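PDB 5AMV: pectate lyase from Bacillus subtilis, which cleaves the alpha-1,4-linked polygalacturonate chains of pectin by calcium-dependent elimination, leaving unsaturated galacturonosyl groups at the new non-reducing ends. Local coordinates for residues N76-P81 / K118-V123; K90-S95 / K100-T105; G297-S300 / P305-Y308; S378-A381 / S387-I390. All coordinates share one frame; numbering follows the deposited sequence.

Interaction 1. Residues N76-P81 / K118-V123; sequences NDYKDP and KARVMV
Tyr78 OH is hydrogen-bonded to the side-chain oxygen of Asn65, and toward Arg120 it meets only carbon, with Arg120 CB 3.7 Å from Tyr78 OH. The closest approach of the two segments lies next to it on the same ring, where Arg120 CG comes within 3.6 Å of Tyr78 CE1. That methylene sits near the ring plane, against the edge, and the two side chains meet at about a right angle. As in other family 1 polysaccharide lyases, the body of the enzyme is a right-handed parallel beta-helix. This contact belongs to a helical excursion attached to it: helix 75-78 lies beside the last turn of helix 105-121, which runs straight into strand 122-124. Arg120 was modelled in two conformers; in the one described, bends at chi2 (-48°) and chi3 (-72°) carry the guanidinium away from the tyrosine. There it forms a salt bridge with Asp68, and Arg120 NE bonds to the carbonyl oxygen of Val66. Val121 adds a looser touch, its CG1 4.4 Å from Tyr78 OH. The backbone carbonyl of Tyr78, in turn, accepts from the side-chain amide of Asn116 on the long helix.

Interaction 2. Residues K90-S95 / K100-T105; sequences KAYDPS and KEPSGT
Ala91 and Pro102 enclose the ring of Tyr92 from its two faces. Taking the first segment in order, the methyl of Ala91 comes first: its CB stands 3.6 Å above the plane of the Tyr92 ring, over the centre. Tyr92 itself carries the contact. Its CG lies anti to the carbonyl carbon (chi1 -55°), which sends the ring across to the second segment. Over the face opposite Ala91 sits Pro102 CB, 3.6 Å from the centroid of the Tyr92 ring and only 8° off the ring normal, a well-centred CH-pi contact; Pro102 CG leans toward the CB end of the tyrosine. At the far end of the ring Tyr92 OH donates to Ser103 O at 2.7 Å, approaching from well above the plane of that carbonyl. The same hydroxyl also bonds to the backbone N of Glu107, so two backbone groups grip it and fix how far the ring reaches. Tyr88 and Trp97 each make an edge-to-face contact with the ring as well. Next in the chain, Asp93 begins the following short helix: Asp93 OD1 accepts from Ser95 N at 2.9 Å and also from Ser95 OG, classic N-cap behaviour. Gly104, with a positive phi of 91°, takes the N-cap position of helix 105-121. Tyr92 thus pins the turn that joins successive short helices to the start of a long one, in the helical excursion outside the parallel beta-helix.

Interaction 3. Residues G297-S300 / P305-Y308; sequences GSTS and PFSY
The one hydrogen bond between the segments is backbone to backbone, from Phe306 N to Ser298 O at 2.9 Å, with an angle of 161° at the hydrogen. The same oxygen is approached by a CA-H...O contact, Pro305 CA lying 3.3 Å from Ser298 O, so the proline and phenylalanine backbones both lean on one carbonyl. A second polar link stays within the first segment: Ser298 OG accepts from Ser300 N at 3.0 Å, an ST turn that bends the chain just after Ser298. The bond from Phe306 N draws together the two arms of the loop that connects strand 287-296 to strand 310-312 of the parallel beta-helix. Ser307, on the same loop, belongs to the glycan pocket and touches a bound galacturonate, so the second segment reaches the substrate there. The remaining contacts are van der Waals touches, two of them carbon against a carbonyl oxygen. Pro305 CB rests 3.6 Å from Thr299 O, alongside the backbone of the first segment. Thr299 turns its methyl toward the phenylalanine, with Thr299 CG2 3.8 Å from Phe306 O and a looser 4.4 Å from Phe306 CD1. Phe306 CB faces the first segment, but with CG anti to the backbone N (chi1 180°) the ring swings away from it to pack on Val327 and Leu330. One face of that ring takes Tyr308 N, 3.6 Å above the plane and offset toward the rim.

Interaction 4. Residues S378-A381 / S387-I390; sequences SIDA and SNVI
Asp380 and Asn388 reach for each other from opposite directions, and the path of the aspartate is the easier to trace. Its CB bond already points at the helix, Asp380 CB lying 4.1 Å from Asn388 ND2. CG stands anti to the carbonyl carbon (chi1 -60°), which brings the carboxylate up to the amide, with Asp380 CG 3.5 Å from Asn388 ND2. Of the two oxygens, OD1 stays farther off, while Asp380 OD2 accepts from Asn388 ND2 at 2.9 Å with an angle of 160° at the hydrogen. The flat groups stand nearly perpendicular, 83° apart. The oxygen lies close to the plane of the amide, yet the N-H arrives from above the plane of the carboxylate. Asp380 OD2 also has a hydrogen bond with His270 NE2, so two side chains hold one oxygen. The backbone of Asp380 is tied down as well, its N to Asn292 and its O to Asn322. Those partners place the contact on the surface of the parallel beta-helix: segment 378-381 is laid across strands 266-274, 287-296 and 317-326, and helix 382-392 comes back over the first two, packing Val389 on His270 and Tyr294.

Overall arrangement
Interaction 2 is nested in the loop that interaction 1 closes. Their centres are 22 Å apart and their nearest atoms about 7 Å, within one helical excursion from the beta-helix. Interaction 1 is at the root of that excursion, where the side chain of Val121 lies about 12 Å from the bound calcium ion. Interaction 3 is the one at the substrate: it holds Ser307 of the glycan pocket, and the side chain of Phe306 is about 10 Å from that of Arg279, the probable catalytic residue. Interaction 4 lies away from the annotated sites, its centre 23 Å from that of interaction 3 and 50 Å from that of interaction 2, across the chain's centre from the latter.

Interaction 1. Residues N76-P81 / K118-V123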
loop_
_atom_site.group_PDB
_atom_site.type_symbol
_atom_site.label_atom_id
_atom_site.label_comp_id
_atom_site.label_asym_id
_atom_site.label_seq_id
_atom_site.Cartn_x
_atom_site.Cartn_y
_atom_site.Cartn_z
ATOM N N ASN A 76 2.077 26.049 2.171
ATOM C CA ASN A 76 1.377 27.336 2.360
ATOM C C ASN A 76 0.163 27.447 1.464
ATOM O O ASN A 76 -0.769 28.212 1.797
ATOM C CB ASN A 76 2.312 28.527 2.009
ATOM C CG ASN A 76 3.346 28.756 3.078
ATOM O OD1 ASN A 76 3.301 28.149 4.147
ATOM N ND2 ASN A 76 4.257 29.683 2.819
ATOM N N ASP A 77 0.158 26.723 0.331
ATOM C CA ASP A 77 -0.964 26.814 -0.622
ATOM C C ASP A 77 -2.194 26.104 -0.050
ATOM O O ASP A 77 -3.322 26.519 -0.295
ATOM C CB ASP A 77 -0.609 26.257 -2.008
ATOM C CG ASP A 77 0.523 27.043 -2.640
ATOM O OD1 ASP A 77 0.237 28.213 -3.003
ATOM O OD2 ASP A 77 1.655 26.527 -2.724
ATOM N N TYR A 78 -1.976 25.072 0.734
ATOM C CA TYR A 78 -3.048 24.295 1.325
ATOM C C TYR A 78 -3.401 24.744 2.733
ATOM O O TYR A 78 -4.504 24.439 3.201
ATOM C CB TYR A 78 -2.569 22.844 1.465
ATOM C CG TYR A 78 -2.266 22.149 0.186
ATOM C CD1 TYR A 78 -3.213 22.061 -0.829
ATOM C CD2 TYR A 78 -1.058 21.483 0.017
ATOM C CE1 TYR A 78 -2.945 21.353 -2.021
ATOM C CE2 TYR A 78 -0.785 20.766 -1.171
ATOM C CZ TYR A 78 -1.720 20.699 -2.166
ATOM O OH TYR A 78 -1.525 19.985 -3.314
ATOM N N LYS A 79 -2.480 25.430 3.411
ATOM C CA LYS A 79 -2.639 25.702 4.854
ATOM C C LYS A 79 -3.847 26.584 5.105
ATOM O O LYS A 79 -4.045 27.617 4.450
ATOM C CB LYS A 79 -1.399 26.362 5.461
ATOM C CG LYS A 79 -1.452 26.338 6.989
ATOM C CD LYS A 79 -0.319 27.134 7.634
ATOM C CE LYS A 79 -0.466 28.681 7.485
ATOM N NZ LYS A 79 -1.603 29.364 8.273
ATOM N N ASP A 80 -4.681 26.154 6.048
ATOM C CA ASP A 80 -5.824 27.017 6.435
ATOM C C ASP A 80 -5.245 28.274 7.052
ATOM O O ASP A 80 -4.323 28.205 7.837
ATOM C CB ASP A 80 -6.705 26.288 7.460
ATOM C CG ASP A 80 -7.956 27.072 7.809
ATOM O OD1 ASP A 80 -8.931 26.943 7.038
ATOM O OD2 ASP A 80 -7.924 27.778 8.839
ATOM N N PRO A 81 -5.883 29.440 6.803
ATOM C CA PRO A 81 -5.360 30.674 7.418
ATOM C C PRO A 81 -5.182 30.632 8.936
ATOM O O PRO A 81 -4.324 31.363 9.493
ATOM C CB PRO A 81 -6.436 31.724 7.058
ATOM C CG PRO A 81 -6.954 31.228 5.754
ATOM C CD PRO A 81 -6.947 29.705 5.813
ATOM N N LYS A 118 -6.032 16.951 0.202
ATOM C CA LYS A 118 -6.759 15.737 -0.279
ATOM C C LYS A 118 -7.493 15.990 -1.608
ATOM O O LYS A 118 -7.525 15.123 -2.492
ATOM C CB LYS A 118 -7.717 15.267 0.822
ATOM C CG LYS A 118 -8.573 14.032 0.461
ATOM C CD LYS A 118 -9.560 13.702 1.600
ATOM C CE LYS A 118 -10.427 12.509 1.228
ATOM N NZ LYS A 118 -11.670 12.946 0.499
ATOM N N ALA A 119 -8.084 17.179 -1.737
ATOM C CA ALA A 119 -8.829 17.507 -2.942
ATOM C C ALA A 119 -7.949 17.519 -4.173
ATOM O O ALA A 119 -8.463 17.286 -5.274
ATOM C CB ALA A 119 -9.565 18.831 -2.780
ATOM N N ARG A 120 -6.641 17.741 -3.996
ATOM C CA ARG A 120 -5.704 17.682 -5.125
ATOM C C ARG A 120 -5.098 16.294 -5.315
ATOM O O ARG A 120 -4.951 15.811 -6.426
ATOM C CB ARG A 120 -4.572 18.701 -4.958
ATOM C CG ARG A 120 -5.064 20.126 -4.698
ATOM C CD ARG A 120 -6.163 20.477 -5.705
ATOM N NE ARG A 120 -5.640 20.673 -7.053
ATOM C CZ ARG A 120 -6.388 21.075 -8.078
ATOM N NH1 ARG A 120 -7.675 21.303 -7.894
ATOM N NH2 ARG A 120 -5.849 21.264 -9.275
ATOM N N VAL A 121 -4.722 15.653 -4.212
ATOM C CA VAL A 121 -3.884 14.463 -4.381
ATOM C C VAL A 121 -4.606 13.131 -4.483
ATOM O O VAL A 121 -4.029 12.176 -5.026
ATOM C CB VAL A 121 -2.844 14.325 -3.246
ATOM C CG1 VAL A 121 -1.923 15.561 -3.174
ATOM C CG2 VAL A 121 -3.507 14.046 -1.886
ATOM N N MET A 122 -5.835 13.058 -3.961
ATOM C CA MET A 122 -6.578 11.814 -3.972
ATOM C C MET A 122 -7.539 11.788 -5.163
ATOM O O MET A 122 -8.282 12.719 -5.358
ATOM C CB MET A 122 -7.325 11.619 -2.654
ATOM C CG MET A 122 -7.650 10.148 -2.394
ATOM S SD MET A 122 -8.363 9.922 -0.764
ATOM C CE MET A 122 -7.097 10.507 0.312
ATOM N N VAL A 123 -7.495 10.708 -5.951
ATOM C CA VAL A 123 -8.478 10.524 -7.044
ATOM C C VAL A 123 -9.060 9.125 -6.967
ATOM O O VAL A 123 -8.315 8.155 -6.648
ATOM C CB VAL A 123 -7.887 10.776 -8.462
ATOM C CG1 VAL A 123 -7.635 12.268 -8.635
ATOM C CG2 VAL A 123 -6.586 9.891 -8.699
#

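Interaction 2. Residues K90-S95 / K100-T105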
loop_
_atom_site.group_PDB
_atom_site.type_symbol
_atom_site.label_atom_id
_atom_site.label_comp_id
_atom_site.label_asym_id
_atom_site.label_seq_id
_atom_site.Cartn_x
_atom_site.Cartn_y
_atom_site.Cartn_z
ATOM N N LYS A 90 1.051 23.361 20.986
ATOM C CA LYS A 90 0.658 23.856 22.298
ATOM C C LYS A 90 -0.768 23.428 22.684
ATOM O O LYS A 90 -1.027 23.007 23.829
ATOM C CB LYS A 90 0.762 25.384 22.366
ATOM C CG LYS A 90 0.706 25.907 23.800
ATOM C CD LYS A 90 0.975 27.416 23.767
ATOM C CE LYS A 90 1.183 27.978 25.172
ATOM N NZ LYS A 90 -0.098 28.485 25.693
ATOM N N ALA A 91 -1.699 23.512 21.748
ATOM C CA ALA A 91 -3.098 23.159 22.055
ATOM C C ALA A 91 -3.280 21.739 22.541
ATOM O O ALA A 91 -4.138 21.471 23.401
ATOM C CB ALA A 91 -4.033 23.423 20.820
ATOM N N TYR A 92 -2.523 20.802 21.958
ATOM C CA TYR A 92 -2.813 19.402 22.197
ATOM C C TYR A 92 -1.692 18.639 22.932
ATOM O O TYR A 92 -1.700 17.393 22.975
ATOM C CB TYR A 92 -3.208 18.717 20.855
ATOM C CG TYR A 92 -4.348 19.486 20.234
ATOM C CD1 TYR A 92 -5.558 19.660 20.937
ATOM C CD2 TYR A 92 -4.208 20.095 18.979
ATOM C CE1 TYR A 92 -6.618 20.402 20.398
ATOM C CE2 TYR A 92 -5.237 20.845 18.425
ATOM C CZ TYR A 92 -6.444 21.005 19.139
ATOM O OH TYR A 92 -7.440 21.750 18.588
ATOM N N ASP A 93 -0.756 19.385 23.511
ATOM C CA ASP A 93 0.313 18.762 24.286
ATOM C C ASP A 93 -0.319 17.874 25.372
ATOM O O ASP A 93 -1.133 18.365 26.147
ATOM C CB ASP A 93 1.195 19.835 24.929
ATOM C CG ASP A 93 2.492 19.257 25.497
ATOM O OD1 ASP A 93 2.431 18.379 26.368
ATOM O OD2 ASP A 93 3.581 19.643 25.019
ATOM N N PRO A 94 0.047 16.581 25.429
ATOM C CA PRO A 94 -0.565 15.698 26.469
ATOM C C PRO A 94 -0.456 16.264 27.900
ATOM O O PRO A 94 -1.348 15.976 28.712
ATOM C CB PRO A 94 0.261 14.414 26.352
ATOM C CG PRO A 94 0.625 14.379 24.859
ATOM C CD PRO A 94 0.958 15.818 24.541
ATOM N N SER A 95 0.577 17.061 28.188
ATOM C CA SER A 95 0.749 17.644 29.548
ATOM C C SER A 95 -0.365 18.599 29.958
ATOM O O SER A 95 -0.610 18.769 31.154
ATOM C CB SER A 95 2.106 18.340 29.706
ATOM O OG SER A 95 2.178 19.501 28.893
ATOM N N LYS A 100 -7.354 12.746 25.250
ATOM C CA LYS A 100 -8.568 12.825 24.442
ATOM C C LYS A 100 -8.228 13.264 23.006
ATOM O O LYS A 100 -7.197 13.909 22.786
ATOM C CB LYS A 100 -9.581 13.788 25.078
ATOM C CG LYS A 100 -8.956 15.111 25.603
ATOM C CD LYS A 100 -9.990 16.016 26.314
ATOM C CE LYS A 100 -9.334 17.241 26.997
ATOM N NZ LYS A 100 -8.759 16.939 28.366
ATOM N N GLU A 101 -9.102 12.936 22.053
ATOM C CA GLU A 101 -8.928 13.336 20.648
ATOM C C GLU A 101 -8.826 14.863 20.553
ATOM O O GLU A 101 -9.657 15.569 21.148
ATOM C CB GLU A 101 -10.122 12.856 19.807
ATOM C CG GLU A 101 -10.011 13.201 18.314
ATOM C CD GLU A 101 -11.138 12.612 17.489
ATOM O OE1 GLU A 101 -12.203 12.297 18.073
ATOM O OE2 GLU A 101 -10.946 12.470 16.259
ATOM N N PRO A 102 -7.816 15.398 19.819
ATOM C CA PRO A 102 -7.844 16.861 19.590
ATOM C C PRO A 102 -9.154 17.369 19.011
ATOM O O PRO A 102 -9.774 16.699 18.167
ATOM C CB PRO A 102 -6.679 17.094 18.599
ATOM C CG PRO A 102 -5.648 16.013 19.042
ATOM C CD PRO A 102 -6.534 14.793 19.372
ATOM N N SER A 103 -9.554 18.551 19.461
ATOM C CA SER A 103 -10.789 19.185 19.010
ATOM C C SER A 103 -10.654 20.678 19.243
ATOM O O SER A 103 -9.722 21.131 19.919
ATOM C CB SER A 103 -11.984 18.606 19.788
ATOM O OG SER A 103 -11.892 18.946 21.156
ATOM N N GLY A 104 -11.584 21.463 18.703
ATOM C CA GLY A 104 -11.460 22.898 18.831
ATOM C C GLY A 104 -10.694 23.506 17.663
ATOM O O GLY A 104 -10.377 22.814 16.682
ATOM N N THR A 105 -10.317 24.779 17.820
ATOM C CA THR A 105 -9.837 25.643 16.729
ATOM C C THR A 105 -8.693 25.048 15.907
ATOM O O THR A 105 -8.750 24.993 14.671
ATOM C CB THR A 105 -9.307 26.967 17.302
ATOM O OG1 THR A 105 -10.256 27.503 18.237
ATOM C CG2 THR A 105 -8.995 27.987 16.192
#

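Interaction 3. Residues G297-S300 / P305-Y308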
loop_
_atom_site.group_PDB
_atom_site.type_symbol
_atom_site.label_atom_id
_atom_site.label_comp_id
_atom_site.label_asym_id
_atom_site.label_seq_id
_atom_site.Cartn_x
_atom_site.Cartn_y
_atom_site.Cartn_z
ATOM N N GLY A 297 16.737 -6.175 3.890
ATOM C CA GLY A 297 16.955 -4.969 4.673
ATOM C C GLY A 297 17.916 -5.220 5.784
ATOM O O GLY A 297 18.574 -6.265 5.823
ATOM N N SER A 298 18.012 -4.258 6.688
ATOM C CA SER A 298 18.942 -4.329 7.789
ATOM C C SER A 298 18.246 -3.793 9.037
ATOM O O SER A 298 17.553 -2.768 8.984
ATOM C CB SER A 298 20.154 -3.431 7.499
ATOM O OG SER A 298 20.874 -3.242 8.714
ATOM N N THR A 299 18.436 -4.460 10.171
ATOM C CA THR A 299 17.824 -3.973 11.419
ATOM C C THR A 299 18.586 -2.781 11.945
ATOM O O THR A 299 18.117 -2.113 12.876
ATOM C CB THR A 299 17.844 -5.055 12.527
ATOM O OG1 THR A 299 19.202 -5.481 12.709
ATOM C CG2 THR A 299 16.960 -6.259 12.123
ATOM N N SER A 300 19.728 -2.479 11.349
ATOM C CA SER A 300 20.547 -1.400 11.918
ATOM C C SER A 300 20.688 -0.182 11.000
ATOM O O SER A 300 21.478 0.741 11.306
ATOM C CB SER A 300 21.915 -1.927 12.362
ATOM O OG SER A 300 22.646 -2.395 11.241
ATOM N N PRO A 305 15.021 0.985 9.051
ATOM C CA PRO A 305 15.486 -0.310 9.555
ATOM C C PRO A 305 14.346 -1.329 9.631
ATOM O O PRO A 305 13.196 -0.994 9.984
ATOM C CB PRO A 305 16.001 0.023 10.963
ATOM C CG PRO A 305 15.150 1.262 11.382
ATOM C CD PRO A 305 15.126 2.052 10.075
ATOM N N PHE A 306 14.660 -2.562 9.280
ATOM C CA PHE A 306 13.659 -3.618 9.271
ATOM C C PHE A 306 13.142 -3.901 10.663
ATOM O O PHE A 306 13.938 -4.057 11.607
ATOM C CB PHE A 306 14.334 -4.908 8.762
ATOM C CG PHE A 306 13.402 -6.106 8.702
ATOM C CD1 PHE A 306 13.287 -6.944 9.808
ATOM C CD2 PHE A 306 12.689 -6.419 7.528
ATOM C CE1 PHE A 306 12.416 -8.066 9.785
ATOM C CE2 PHE A 306 11.846 -7.541 7.494
ATOM C CZ PHE A 306 11.696 -8.344 8.634
ATOM N N SER A 307 11.806 -4.036 10.791
ATOM C CA SER A 307 11.192 -4.452 12.051
ATOM C C SER A 307 10.589 -5.864 11.893
ATOM O O SER A 307 10.968 -6.808 12.600
ATOM C CB SER A 307 10.114 -3.427 12.461
ATOM O OG SER A 307 9.600 -3.658 13.755
ATOM N N TYR A 308 9.647 -6.010 10.969
ATOM C CA TYR A 308 9.072 -7.325 10.697
ATOM C C TYR A 308 8.521 -7.375 9.286
ATOM O O TYR A 308 8.277 -6.314 8.700
ATOM C CB TYR A 308 7.996 -7.700 11.726
ATOM C CG TYR A 308 6.680 -6.917 11.625
ATOM C CD1 TYR A 308 5.671 -7.346 10.753
ATOM C CD2 TYR A 308 6.440 -5.750 12.424
ATOM C CE1 TYR A 308 4.447 -6.623 10.648
ATOM C CE2 TYR A 308 5.220 -5.033 12.332
ATOM C CZ TYR A 308 4.229 -5.519 11.470
ATOM O OH TYR A 308 2.997 -4.878 11.381
#

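Interaction 4. Residues S378-A381 / S387-I390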
loop_
_atom_site.group_PDB
_atom_site.type_symbol
_atom_site.label_atom_id
_atom_site.label_comp_id
_atom_site.label_asym_id
_atom_site.label_seq_id
_atom_site.Cartn_x
_atom_site.Cartn_y
_atom_site.Cartn_z
ATOM N N SER A 378 2.170 -20.819 -10.992
ATOM C CA SER A 378 3.289 -21.669 -10.580
ATOM C C SER A 378 4.069 -21.078 -9.410
ATOM O O SER A 378 4.415 -19.897 -9.413
ATOM C CB SER A 378 4.220 -21.901 -11.763
ATOM O OG SER A 378 3.594 -22.758 -12.691
ATOM N N ILE A 379 4.349 -21.915 -8.413
ATOM C CA ILE A 379 5.127 -21.500 -7.249
ATOM C C ILE A 379 6.596 -21.883 -7.443
ATOM O O ILE A 379 6.929 -23.077 -7.514
ATOM C CB ILE A 379 4.515 -22.075 -5.947
ATOM C CG1 ILE A 379 3.052 -21.634 -5.826
ATOM C CG2 ILE A 379 5.347 -21.657 -4.711
ATOM C CD1 ILE A 379 2.340 -22.213 -4.633
ATOM N N ASP A 380 7.470 -20.884 -7.554
ATOM C CA ASP A 380 8.911 -21.093 -7.707
ATOM C C ASP A 380 9.435 -21.763 -6.457
ATOM O O ASP A 380 8.968 -21.527 -5.340
ATOM C CB ASP A 380 9.676 -19.769 -7.859
ATOM C CG ASP A 380 9.238 -18.957 -9.070
ATOM O OD1 ASP A 380 8.643 -19.526 -10.024
ATOM O OD2 ASP A 380 9.494 -17.727 -9.059
ATOM N N ALA A 381 10.451 -22.582 -6.655
ATOM C CA ALA A 381 11.288 -23.058 -5.543
ATOM C C ALA A 381 11.887 -21.857 -4.800
ATOM O O ALA A 381 12.334 -20.870 -5.416
ATOM C CB ALA A 381 12.421 -23.955 -6.103
ATOM N N SER A 387 16.614 -14.208 -7.079
ATOM C CA SER A 387 16.989 -13.829 -8.446
ATOM C C SER A 387 15.777 -13.429 -9.299
ATOM O O SER A 387 15.810 -12.419 -10.026
ATOM C CB SER A 387 17.784 -14.966 -9.128
ATOM O OG SER A 387 18.300 -14.525 -10.388
ATOM N N ASN A 388 14.694 -14.222 -9.214
ATOM C CA ASN A 388 13.529 -13.985 -10.049
ATOM C C ASN A 388 12.933 -12.619 -9.687
ATOM O O ASN A 388 12.659 -11.807 -10.559
ATOM C CB ASN A 388 12.463 -15.095 -9.918
ATOM C CG ASN A 388 12.923 -16.433 -10.513
ATOM O OD1 ASN A 388 13.962 -16.491 -11.168
ATOM N ND2 ASN A 388 12.167 -17.494 -10.264
ATOM N N VAL A 389 12.816 -12.356 -8.388
ATOM C CA VAL A 389 12.148 -11.131 -7.926
ATOM C C VAL A 389 12.993 -9.889 -8.181
ATOM O O VAL A 389 12.465 -8.890 -8.695
ATOM C CB VAL A 389 11.725 -11.278 -6.456
ATOM C CG1 VAL A 389 11.371 -9.898 -5.883
ATOM C CG2 VAL A 389 10.544 -12.308 -6.398
ATOM N N ILE A 390 14.292 -9.941 -7.855
ATOM C CA ILE A 390 15.167 -8.805 -8.159
ATOM C C ILE A 390 15.138 -8.481 -9.662
ATOM O O ILE A 390 14.992 -7.326 -10.072
ATOM C CB ILE A 390 16.601 -9.031 -7.661
ATOM C CG1 ILE A 390 16.642 -8.964 -6.140
ATOM C CG2 ILE A 390 17.561 -7.991 -8.256
ATOM C CD1 ILE A 390 18.060 -9.306 -5.555
#